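Local coordinates for uncharacterized protein LPG1670 (Legionella pneumophila subsp. pneumophila, PDB 5T2X) that is of unknown function but folds as an all-helical chain and belongs to a protein family that is itself still uncharacterised, at residues N24-N29 and S53-D58; Y133-L138 and Q162-Y167; A197-L202 and S263-G268. All blocks are in the same frame, centred on the assembly; numbering follows the deposited sequence.

Contact 1 of 3, residues N24-N29 and S53-D58; sequences NLIKEN and SKTITD
Ile26 reaches from the last turn of helix 15-27 to the first turn of helix 54-60, where Thr55 and Ile56 receive it. Its CB lies 3.9 Å from Thr55 CG2, and the branch methyl Ile26 CG2 comes to 3.8 Å of that same Thr55 CG2, the two side chains lying alongside and pointing opposite ways. The longer branch runs extended (chi2 176°), carrying Ile26 CD1 to the tip of Ile56, 3.6 Å from Ile56 CD1; these two isoleucines are roughly perpendicular. Ile26 CD1 also comes within 3.8 Å of the carbonyl oxygen Thr55 O. The contact pairs a helix C-terminus with a helix N-terminus. Asn29, with phi 63°, is the C' residue of a Schellman motif and donates from Asn29 N to Ile26 O, alongside the Asn30 N to Leu25 O bond that completes the motif. Ser53 is the N-cap of helix 54-60: Ser53 OG accepts from Ile56 N at 3.2 Å with an N-H...O angle of 157°. Ser53 OG is also hydrogen-bonded to Glu23 on helix 15-27. Ile56 packs further against Ile22 and Thr50, and Ile26 against Ala34. At the solvent side the extended Lys27 chain passes across Thr55, its methylene CE lying 3.9 Å from Thr55 OG1.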
loop_
_atom_site.group_PDB
_atom_site.type_symbol
_atom_site.label_atom_id
_atom_site.label_comp_id
_atom_site.label_asym_id
_atom_site.label_seq_id
_atom_site.Cartn_x
_atom_site.Cartn_y
_atom_site.Cartn_z
ATOM N N ASN A 24 7.252 -10.921 -30.439
ATOM C CA ASN A 24 7.609 -10.591 -31.815
ATOM C C ASN A 24 6.704 -9.501 -32.378
ATOM O O ASN A 24 7.163 -8.642 -33.138
ATOM C CB ASN A 24 7.558 -11.843 -32.689
ATOM C CG ASN A 24 8.601 -12.873 -32.291
ATOM O OD1 ASN A 24 9.574 -12.555 -31.605
ATOM N ND2 ASN A 24 8.405 -14.114 -32.723
ATOM N N LEU A 25 5.419 -9.516 -32.014
ATOM C CA LEU A 25 4.515 -8.459 -32.461
ATOM C C LEU A 25 4.988 -7.092 -31.983
ATOM O O LEU A 25 4.888 -6.102 -32.716
ATOM C CB LEU A 25 3.094 -8.737 -31.969
ATOM C CG LEU A 25 2.360 -9.916 -32.608
ATOM C CD1 LEU A 25 0.996 -10.113 -31.963
ATOM C CD2 LEU A 25 2.226 -9.712 -34.108
ATOM N N ILE A 26 5.511 -7.020 -30.757
ATOM C CA ILE A 26 6.013 -5.751 -30.240
ATOM C C ILE A 26 7.290 -5.346 -30.966
ATOM O O ILE A 26 7.501 -4.165 -31.267
ATOM C CB ILE A 26 6.226 -5.845 -28.719
ATOM C CG1 ILE A 26 4.902 -6.163 -28.023
ATOM C CG2 ILE A 26 6.814 -4.551 -28.176
ATOM C CD1 ILE A 26 5.027 -6.375 -26.537
ATOM N N LYS A 27 8.155 -6.315 -31.268
ATOM C CA LYS A 27 9.386 -6.007 -31.988
ATOM C C LYS A 27 9.096 -5.590 -33.426
ATOM O O LYS A 27 9.739 -4.676 -33.954
ATOM C CB LYS A 27 10.329 -7.208 -31.950
ATOM C CG LYS A 27 10.788 -7.585 -30.550
ATOM C CD LYS A 27 11.597 -8.872 -30.559
ATOM C CE LYS A 27 12.034 -9.259 -29.155
ATOM N NZ LYS A 27 12.757 -10.559 -29.144
ATOM N N GLU A 28 8.126 -6.241 -34.077
ATOM C CA GLU A 28 7.734 -5.883 -35.442
ATOM C C GLU A 28 6.894 -4.614 -35.505
ATOM O O GLU A 28 6.383 -4.289 -36.588
ATOM C CB GLU A 28 6.968 -7.035 -36.099
ATOM C CG GLU A 28 7.719 -8.360 -36.173
ATOM C CD GLU A 28 8.681 -8.444 -37.344
ATOM O OE1 GLU A 28 9.410 -7.463 -37.602
ATOM O OE2 GLU A 28 8.705 -9.501 -38.010
ATOM N N ASN A 29 6.745 -3.931 -34.370
ATOM C CA ASN A 29 5.996 -2.682 -34.246
ATOM C C ASN A 29 4.510 -2.851 -34.553
ATOM O O ASN A 29 3.829 -1.878 -34.892
ATOM C CB ASN A 29 6.598 -1.580 -35.126
ATOM C CG ASN A 29 8.061 -1.327 -34.818
ATOM O OD1 ASN A 29 8.915 -1.409 -35.701
ATOM N ND2 ASN A 29 8.360 -1.023 -33.559
ATOM N N SER A 53 9.123 -11.723 -19.402
ATOM C CA SER A 53 9.558 -11.088 -20.640
ATOM C C SER A 53 9.797 -9.607 -20.403
ATOM O O SER A 53 8.880 -8.886 -19.997
ATOM C CB SER A 53 8.522 -11.286 -21.748
ATOM O OG SER A 53 8.852 -10.522 -22.895
ATOM N N LYS A 54 11.025 -9.155 -20.669
ATOM C CA LYS A 54 11.314 -7.727 -20.615
ATOM C C LYS A 54 10.570 -6.970 -21.708
ATOM O O LYS A 54 10.148 -5.828 -21.491
ATOM C CB LYS A 54 12.822 -7.492 -20.734
ATOM C CG LYS A 54 13.220 -6.028 -20.833
ATOM C CD LYS A 54 14.709 -5.869 -21.099
ATOM C CE LYS A 54 15.066 -4.410 -21.339
ATOM N NZ LYS A 54 14.689 -3.547 -20.185
ATOM N N THR A 55 10.397 -7.586 -22.881
ATOM C CA THR A 55 9.701 -6.918 -23.975
ATOM C C THR A 55 8.244 -6.644 -23.619
ATOM O O THR A 55 7.716 -5.569 -23.922
ATOM C CB THR A 55 9.788 -7.762 -25.248
ATOM O OG1 THR A 55 11.163 -7.983 -25.586
ATOM C CG2 THR A 55 9.096 -7.054 -26.404
ATOM N N ILE A 56 7.584 -7.600 -22.962
ATOM C CA ILE A 56 6.169 -7.437 -22.639
ATOM C C ILE A 56 5.983 -6.368 -21.569
ATOM O O ILE A 56 5.142 -5.472 -21.706
ATOM C CB ILE A 56 5.555 -8.779 -22.200
ATOM C CG1 ILE A 56 5.757 -9.852 -23.273
ATOM C CG2 ILE A 56 4.075 -8.612 -21.884
ATOM C CD1 ILE A 56 5.360 -9.432 -24.653
ATOM N N THR A 57 6.766 -6.442 -20.488
ATOM C CA THR A 57 6.535 -5.545 -19.358
ATOM C C THR A 57 6.854 -4.098 -19.715
ATOM O O THR A 57 6.142 -3.182 -19.290
ATOM C CB THR A 57 7.344 -5.998 -18.139
ATOM O OG1 THR A 57 7.144 -5.073 -17.062
ATOM C CG2 THR A 57 8.829 -6.086 -18.459
ATOM N N ASP A 58 7.909 -3.867 -20.502
ATOM C CA ASP A 58 8.218 -2.503 -20.921
ATOM C C ASP A 58 7.105 -1.937 -21.791
ATOM O O ASP A 58 6.740 -0.763 -21.662
ATOM C CB ASP A 58 9.554 -2.466 -21.665
ATOM C CG ASP A 58 10.726 -2.845 -20.782
ATOM O OD1 ASP A 58 10.575 -2.815 -19.542
ATOM O OD2 ASP A 58 11.801 -3.166 -21.330
#

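Contact 2 of 3, residues Y133-L138 and Q162-Y167; sequences YAYNSL and QKACQY
The Tyr135 ring carries Lys163 on one of its faces: Lys163 CB stands 3.4 Å above the ring plane, 21° off the normal through the centroid and shifted toward the rim, which is the geometry of a CH-pi contact. Its nearest ring atom is Tyr135 CZ, also at 3.4 Å. Ala164 N and Tyr167 CD2 approach this ring obliquely, the latter 4.4 Å from Tyr135 CE2. The Tyr167 ring in turn has Gln166 CB over one face and stacks with the ring of His130.

Tyr135 CB and Ala164 CB are 4.2 Å apart, at the point where the two backbones come nearest, with Tyr135 CA and Ala164 CA 6.2 Å apart. The helical segments run antiparallel at 162°, their axes 9.4 Å apart, as expected of a helical hairpin formed by the consecutive helices 132-147 and 153-167. Leu175 of helix 169-185 touches both Asn136 and Ala164 and so spans the pair, while Ala127 of helix 117-128 touches Tyr135.

Lys163 bends at chi2 (-66°), which takes CG and CD past the phenol oxygen, Lys163 CG lying 3.8 Å from Tyr135 OH, and leads the amine away to its own helix. There Lys163 NZ donates to Gln166 OE1 at 3.3 Å, from above the carbonyl plane and not on a lone pair.

No hydrogen bond joins the segments. Tyr135 OH is instead hydrogen-bonded to His130 ND1, of the histidine that stacks on Tyr167. The contact is therefore apolar and CH-pi in nature; the bond to His130 probably helps hold the Tyr135 ring in place.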
loop_
_atom_site.group_PDB
_atom_site.type_symbol
_atom_site.label_atom_id
_atom_site.label_comp_id
_atom_site.label_asym_id
_atom_site.label_seq_id
_atom_site.Cartn_x
_atom_site.Cartn_y
_atom_site.Cartn_z
ATOM N N TYR A 133 -2.594 -2.817 1.150
ATOM C CA TYR A 133 -3.076 -3.997 1.859
ATOM C C TYR A 133 -1.921 -4.901 2.266
ATOM O O TYR A 133 -1.927 -5.476 3.361
ATOM C CB TYR A 133 -4.070 -4.765 0.986
ATOM C CG TYR A 133 -5.203 -3.931 0.432
ATOM C CD1 TYR A 133 -5.869 -3.007 1.226
ATOM C CD2 TYR A 133 -5.605 -4.067 -0.891
ATOM C CE1 TYR A 133 -6.905 -2.245 0.718
ATOM C CE2 TYR A 133 -6.636 -3.310 -1.407
ATOM C CZ TYR A 133 -7.283 -2.401 -0.599
ATOM O OH TYR A 133 -8.312 -1.647 -1.116
ATOM N N ALA A 134 -0.917 -5.033 1.398
ATOM C CA ALA A 134 0.227 -5.883 1.706
ATOM C C ALA A 134 1.075 -5.281 2.818
ATOM O O ALA A 134 1.467 -5.981 3.759
ATOM C CB ALA A 134 1.068 -6.107 0.450
ATOM N N TYR A 135 1.375 -3.983 2.721
ATOM C CA TYR A 135 2.139 -3.321 3.774
ATOM C C TYR A 135 1.416 -3.402 5.113
ATOM O O TYR A 135 2.047 -3.611 6.156
ATOM C CB TYR A 135 2.403 -1.863 3.396
ATOM C CG TYR A 135 3.490 -1.679 2.361
ATOM C CD1 TYR A 135 4.621 -2.484 2.363
ATOM C CD2 TYR A 135 3.383 -0.700 1.378
ATOM C CE1 TYR A 135 5.621 -2.318 1.419
ATOM C CE2 TYR A 135 4.377 -0.527 0.429
ATOM C CZ TYR A 135 5.492 -1.340 0.453
ATOM O OH TYR A 135 6.484 -1.174 -0.487
ATOM N N ASN A 136 0.091 -3.248 5.102
ATOM C CA ASN A 136 -0.676 -3.344 6.340
ATOM C C ASN A 136 -0.617 -4.756 6.912
ATOM O O ASN A 136 -0.392 -4.940 8.115
ATOM C CB ASN A 136 -2.125 -2.926 6.090
ATOM C CG ASN A 136 -2.963 -2.948 7.352
ATOM O OD1 ASN A 136 -2.465 -2.692 8.447
ATOM N ND2 ASN A 136 -4.245 -3.260 7.205
ATOM N N SER A 137 -0.808 -5.765 6.062
ATOM C CA SER A 137 -0.807 -7.145 6.537
ATOM C C SER A 137 0.594 -7.595 6.939
ATOM O O SER A 137 0.757 -8.328 7.921
ATOM C CB SER A 137 -1.385 -8.066 5.462
ATOM O OG SER A 137 -1.448 -9.407 5.914
ATOM N N LEU A 138 1.618 -7.164 6.196
ATOM C CA LEU A 138 2.984 -7.540 6.543
ATOM C C LEU A 138 3.437 -6.892 7.846
ATOM O O LEU A 138 4.196 -7.505 8.605
ATOM C CB LEU A 138 3.941 -7.175 5.409
ATOM C CG LEU A 138 3.953 -8.114 4.203
ATOM C CD1 LEU A 138 4.825 -7.550 3.095
ATOM C CD2 LEU A 138 4.437 -9.498 4.612
ATOM N N GLN A 162 6.316 2.522 7.144
ATOM C CA GLN A 162 6.967 3.673 6.528
ATOM C C GLN A 162 6.809 3.649 5.013
ATOM O O GLN A 162 6.618 4.697 4.385
ATOM C CB GLN A 162 8.445 3.705 6.916
ATOM C CG GLN A 162 9.252 4.799 6.237
ATOM C CD GLN A 162 10.682 4.864 6.740
ATOM O OE1 GLN A 162 11.038 4.212 7.722
ATOM N NE2 GLN A 162 11.510 5.653 6.065
ATOM N N LYS A 163 6.888 2.461 4.409
ATOM C CA LYS A 163 6.655 2.348 2.975
ATOM C C LYS A 163 5.223 2.717 2.612
ATOM O O LYS A 163 4.985 3.293 1.546
ATOM C CB LYS A 163 6.986 0.932 2.501
ATOM C CG LYS A 163 8.448 0.730 2.141
ATOM C CD LYS A 163 8.817 1.572 0.929
ATOM C CE LYS A 163 10.278 1.408 0.558
ATOM N NZ LYS A 163 10.636 2.251 -0.615
ATOM N N ALA A 164 4.261 2.406 3.484
ATOM C CA ALA A 164 2.884 2.808 3.223
ATOM C C ALA A 164 2.743 4.325 3.206
ATOM O O ALA A 164 1.882 4.859 2.498
ATOM C CB ALA A 164 1.950 2.191 4.263
ATOM N N CYS A 165 3.582 5.032 3.968
ATOM C CA CYS A 165 3.543 6.490 3.958
ATOM C C CYS A 165 4.049 7.059 2.640
ATOM O O CYS A 165 3.626 8.146 2.236
ATOM C CB CYS A 165 4.373 7.050 5.113
ATOM S SG CYS A 165 3.791 6.586 6.750
ATOM N N GLN A 166 4.955 6.348 1.962
ATOM C CA GLN A 166 5.518 6.856 0.717
ATOM C C GLN A 166 4.502 6.882 -0.416
ATOM O O GLN A 166 4.675 7.650 -1.368
ATOM C CB GLN A 166 6.721 6.013 0.288
ATOM C CG GLN A 166 7.912 6.077 1.221
ATOM C CD GLN A 166 9.130 5.378 0.646
ATOM O OE1 GLN A 166 9.233 5.186 -0.566
ATOM N NE2 GLN A 166 10.057 4.987 1.513
ATOM N N TYR A 167 3.450 6.067 -0.342
ATOM C CA TYR A 167 2.555 5.895 -1.475
ATOM C C TYR A 167 1.074 6.043 -1.156
ATOM O O TYR A 167 0.280 6.145 -2.096
ATOM C CB TYR A 167 2.769 4.516 -2.121
ATOM C CG TYR A 167 4.213 4.177 -2.425
ATOM C CD1 TYR A 167 4.844 4.681 -3.555
ATOM C CD2 TYR A 167 4.939 3.338 -1.590
ATOM C CE1 TYR A 167 6.163 4.366 -3.839
ATOM C CE2 TYR A 167 6.259 3.019 -1.865
ATOM C CZ TYR A 167 6.864 3.535 -2.990
ATOM O OH TYR A 167 8.175 3.220 -3.269
#

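Contact 3 of 3, residues A197-L202 and S263-G268; sequences ALEALL and SEKAKG
Glu199 and Lys265 carry the contact through a single ionic link. Lys265 NZ donates to Glu199 OE2 in a salt bridge modelled at 2.5 Å, shorter than usual, so the exact length is doubtful although the pairing is plain. The amine takes the syn lone pair of OE2, on the side of the other carboxylate oxygen. That other oxygen stands clearly further off, Glu199 OE1 lying 4.1 Å from Lys265 NZ, so the grip is one-pronged and not a fork. Glu199 OE1 faces a second amine, that of Lys261 one turn earlier on the same helix, in a long, weak ion pair. Two lysines near one buried carboxylate would be expected to keep it ionised.

Lys265 CE and CD run past Glu199 OE2 as part of the same ionic approach, at lengths as uncertain as that of the bond itself. Both side chains are extended and lie roughly perpendicular. With CG anti to the backbone N (chi1 177°), the extended glutamate chain carries its carboxylate toward helix 252-272, and the straight lysine covers the remaining distance from its own helix.

The apolar packing links each segment to residues of the other helix outside the opposite segment: Leu198 packs on Leu255 and Ile258, Leu202 on Tyr259 and Ala262, and the aliphatic stem of Lys265 on Ile203.

Taken together, this is an interhelical salt bridge bordering a mainly apolar helix-helix interface, to which helix 191-207 gives Leu198 and Leu202, and by which the long helix 252-272 near the C-terminus lies against helix 191-207 in an all-helical fold.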
loop_
_atom_site.group_PDB
_atom_site.type_symbol
_atom_site.label_atom_id
_atom_site.label_comp_id
_atom_site.label_asym_id
_atom_site.label_seq_id
_atom_site.Cartn_x
_atom_site.Cartn_y
_atom_site.Cartn_z
ATOM N N ALA A 197 4.452 8.640 16.833
ATOM C CA ALA A 197 3.050 8.395 16.514
ATOM C C ALA A 197 2.293 9.702 16.322
ATOM O O ALA A 197 1.456 9.817 15.419
ATOM C CB ALA A 197 2.397 7.559 17.614
ATOM N N LEU A 198 2.577 10.699 17.164
ATOM C CA LEU A 198 1.890 11.983 17.060
ATOM C C LEU A 198 2.202 12.669 15.737
ATOM O O LEU A 198 1.302 13.188 15.067
ATOM C CB LEU A 198 2.279 12.880 18.237
ATOM C CG LEU A 198 1.726 14.306 18.219
ATOM C CD1 LEU A 198 0.206 14.294 18.248
ATOM C CD2 LEU A 198 2.283 15.113 19.382
ATOM N N GLU A 199 3.478 12.680 15.343
ATOM C CA GLU A 199 3.866 13.335 14.098
ATOM C C GLU A 199 3.163 12.704 12.903
ATOM O O GLU A 199 2.621 13.408 12.043
ATOM C CB GLU A 199 5.383 13.276 13.928
ATOM C CG GLU A 199 5.885 13.861 12.619
ATOM C CD GLU A 199 7.393 13.779 12.489
ATOM O OE1 GLU A 199 8.067 13.557 13.516
ATOM O OE2 GLU A 199 7.905 13.934 11.360
ATOM N N ALA A 200 3.152 11.370 12.838
ATOM C CA ALA A 200 2.473 10.690 11.740
ATOM C C ALA A 200 0.968 10.916 11.795
ATOM O O ALA A 200 0.312 11.012 10.751
ATOM C CB ALA A 200 2.793 9.197 11.767
ATOM N N LEU A 201 0.402 10.998 13.001
ATOM C CA LEU A 201 -1.028 11.260 13.126
ATOM C C LEU A 201 -1.373 12.663 12.643
ATOM O O LEU A 201 -2.393 12.861 11.971
ATOM C CB LEU A 201 -1.472 11.062 14.575
ATOM C CG LEU A 201 -2.944 11.332 14.893
ATOM C CD1 LEU A 201 -3.850 10.468 14.032
ATOM C CD2 LEU A 201 -3.215 11.091 16.370
ATOM N N LEU A 202 -0.534 13.648 12.972
ATOM C CA LEU A 202 -0.780 15.010 12.511
ATOM C C LEU A 202 -0.639 15.116 10.998
ATOM O O LEU A 202 -1.443 15.788 10.340
ATOM C CB LEU A 202 0.171 15.983 13.211
ATOM C CG LEU A 202 0.015 16.118 14.727
ATOM C CD1 LEU A 202 1.064 17.058 15.300
ATOM C CD2 LEU A 202 -1.382 16.594 15.083
ATOM N N SER A 263 3.776 19.905 9.981
ATOM C CA SER A 263 3.343 20.893 8.997
ATOM C C SER A 263 4.355 21.030 7.868
ATOM O O SER A 263 3.975 21.175 6.701
ATOM C CB SER A 263 3.112 22.244 9.674
ATOM O OG SER A 263 2.088 22.161 10.648
ATOM N N GLU A 264 5.649 20.983 8.195
ATOM C CA GLU A 264 6.681 21.129 7.174
ATOM C C GLU A 264 6.674 19.948 6.210
ATOM O O GLU A 264 6.754 20.130 4.989
ATOM C CB GLU A 264 8.052 21.274 7.834
ATOM C CG GLU A 264 9.170 21.630 6.869
ATOM C CD GLU A 264 10.531 21.627 7.535
ATOM O OE1 GLU A 264 11.230 20.594 7.460
ATOM O OE2 GLU A 264 10.898 22.655 8.143
ATOM N N LYS A 265 6.577 18.728 6.740
ATOM C CA LYS A 265 6.609 17.546 5.884
ATOM C C LYS A 265 5.322 17.404 5.081
ATOM O O LYS A 265 5.350 16.946 3.934
ATOM C CB LYS A 265 6.867 16.297 6.725
ATOM C CG LYS A 265 8.230 16.286 7.400
ATOM C CD LYS A 265 8.414 15.059 8.278
ATOM C CE LYS A 265 9.773 15.076 8.967
ATOM N NZ LYS A 265 9.950 13.918 9.888
ATOM N N ALA A 266 4.184 17.789 5.666
ATOM C CA ALA A 266 2.927 17.733 4.927
ATOM C C ALA A 266 2.868 18.796 3.839
ATOM O O ALA A 266 2.276 18.563 2.779
ATOM C CB ALA A 266 1.744 17.884 5.882
ATOM N N LYS A 267 3.472 19.964 4.078
ATOM C CA LYS A 267 3.490 21.009 3.060
ATOM C C LYS A 267 4.301 20.582 1.843
ATOM O O LYS A 267 3.896 20.833 0.702
ATOM C CB LYS A 267 4.043 22.308 3.645
ATOM C CG LYS A 267 4.197 23.428 2.628
ATOM C CD LYS A 267 4.722 24.701 3.271
ATOM C CE LYS A 267 4.982 25.776 2.229
ATOM N NZ LYS A 267 3.768 26.068 1.416
ATOM N N GLY A 268 5.448 19.935 2.063
ATOM C CA GLY A 268 6.231 19.439 0.946
ATOM C C GLY A 268 5.499 18.392 0.130
ATOM O O GLY A 268 5.736 18.260 -1.075
#

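Each contact joins a different pair of helices, and no two of them touch. The centre of contact 2 lies about 4 Å, that of contact 3 about 19 Å and that of contact 1 about 29 Å from the centre of the chain, contacts 1 and 3 on opposite sides of it. All three are partly buried: contact 2 has no exposed touching residue, whereas contacts 1 and 3 each have an exposed lysine at their edge, Lys27 and Lys265. Helix 169-185 touches segments of both contact 2 and contact 3. Their chemistry differs: contact 2 buries an aromatic ring under a lysine methylene, contact 1 brings aliphatic methyls together, and contact 3 relies on a charged pair with the smallest buried area, 80 Å².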